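Local coordinates for protein escJ (Escherichia coli, PDB 1YJ7) that forms part of the molecular platform for type III secretion system assembly in enteropathogenic E. coli, probably as a lipid-anchored ring subunit, at the interface of chains A and B. Residues are numbered along the deposited sequence; one frame, centred on the assembly and turned at random. Chains: chain A/B, escJ.

The interface of chains A and B. Residues chain A 96, 100, 106-107; chain B 62, 64.
B:Lys62 and B:Phe64, in the loop between helices 47-56 and 67-70, reach over to the end of helix 80-99 and the start of strand 105-113 in chain A. This patch joins two copies of EscJ without exact two-fold symmetry; it may reflect subunit packing in the secretion platform, which the structure alone does not show. The lysine is extended from CA to CE, then turns at its last torsion (chi4 53°), which swings NZ to the backbone carbonyl of A:Ile106. B:Lys62 NZ donates to A:Ile106 O at 2.9 Å, tilted slightly from the carbonyl plane. A:Asp107 crosses the same side chain at about a right angle. OD2 of A:Asp107 lies 3.3 Å from B:Lys62 CE and 4.1 Å from its NZ, so the charged groups are not in direct contact, though their opposite charges may still attract.

B:Phe64 comes in with the far rim of its ring. CE1 packs 3.7 Å from CB of A:Glu96, while CZ faces OG of A:Ser100 at 3.5 Å. The glutamate carboxylate is turned 69° from the ring plane, so the two flat groups do not stack. The serine hydroxyl sits beside its own backbone N (chi1 -64°), pointing back to the helix end, where it donates to the A:Glu96 carbonyl from above the carbonyl plane. The two halves of the patch are joined by a water, 3.0 Å from B:Lys62 NZ and 2.6 Å from A:Ser100 OG.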
loop_
_atom_site.group_PDB
_atom_site.type_symbol
_atom_site.label_atom_id
_atom_site.label_comp_id
_atom_site.label_asym_id
_atom_site.label_seq_id
_atom_site.Cartn_x
_atom_site.Cartn_y
_atom_site.Cartn_z
ATOM N N GLU A 96 8.699 12.595 9.514
ATOM C CA GLU A 96 9.167 11.650 10.545
ATOM C C GLU A 96 8.695 10.225 10.206
ATOM O O GLU A 96 9.422 9.256 10.390
ATOM C CB GLU A 96 8.684 12.049 11.930
ATOM C CG GLU A 96 9.355 13.306 12.484
ATOM C CD GLU A 96 8.778 13.763 13.817
ATOM O OE1 GLU A 96 9.107 14.888 14.241
ATOM O OE2 GLU A 96 8.005 13.009 14.450
ATOM N N SER A 100 11.314 7.243 9.433
ATOM C CA SER A 100 11.263 6.153 10.395
ATOM C C SER A 100 11.219 4.782 9.702
ATOM O O SER A 100 11.444 3.769 10.348
ATOM C CB SER A 100 10.076 6.319 11.344
ATOM O OG SER A 100 10.200 7.496 12.159
ATOM N N ILE A 106 15.956 4.346 14.778
ATOM C CA ILE A 106 15.242 4.041 16.010
ATOM C C ILE A 106 14.177 5.093 16.313
ATOM O O ILE A 106 13.071 4.770 16.766
ATOM C CB ILE A 106 16.233 3.980 17.215
ATOM C CG1 ILE A 106 17.183 2.803 17.072
ATOM C CG2 ILE A 106 15.466 3.922 18.555
ATOM C CD1 ILE A 106 18.244 2.763 18.128
ATOM N N ASP A 107 14.532 6.357 16.109
ATOM C CA ASP A 107 13.649 7.470 16.417
ATOM C C ASP A 107 14.082 8.661 15.546
ATOM O O ASP A 107 15.180 8.690 15.021
ATOM C CB ASP A 107 13.770 7.803 17.926
ATOM C CG ASP A 107 12.621 8.622 18.473
ATOM O OD1 ASP A 107 12.601 8.816 19.734
ATOM O OD2 ASP A 107 11.716 9.132 17.763
ATOM N N LYS B 62 5.623 3.427 15.680
ATOM C CA LYS B 62 5.024 4.619 16.266
ATOM C C LYS B 62 3.783 5.042 15.514
ATOM O O LYS B 62 3.659 4.797 14.322
ATOM C CB LYS B 62 6.000 5.802 16.223
ATOM C CG LYS B 62 7.307 5.570 16.898
ATOM C CD LYS B 62 8.182 6.801 16.701
ATOM C CE LYS B 62 9.525 6.654 17.376
ATOM N NZ LYS B 62 10.230 5.400 16.975
ATOM N N PHE B 64 1.910 8.309 14.189
ATOM C CA PHE B 64 2.163 9.697 13.816
ATOM C C PHE B 64 0.827 10.376 13.552
ATOM O O PHE B 64 -0.204 9.705 13.374
ATOM C CB PHE B 64 3.036 9.772 12.574
ATOM C CG PHE B 64 4.386 9.154 12.746
ATOM C CD1 PHE B 64 5.436 9.894 13.244
ATOM C CD2 PHE B 64 4.601 7.823 12.414
ATOM C CE1 PHE B 64 6.703 9.315 13.407
ATOM C CE2 PHE B 64 5.848 7.249 12.568
ATOM C CZ PHE B 64 6.900 8.000 13.068
HETATM O O HOH W 1 11.045 6.919 14.571
#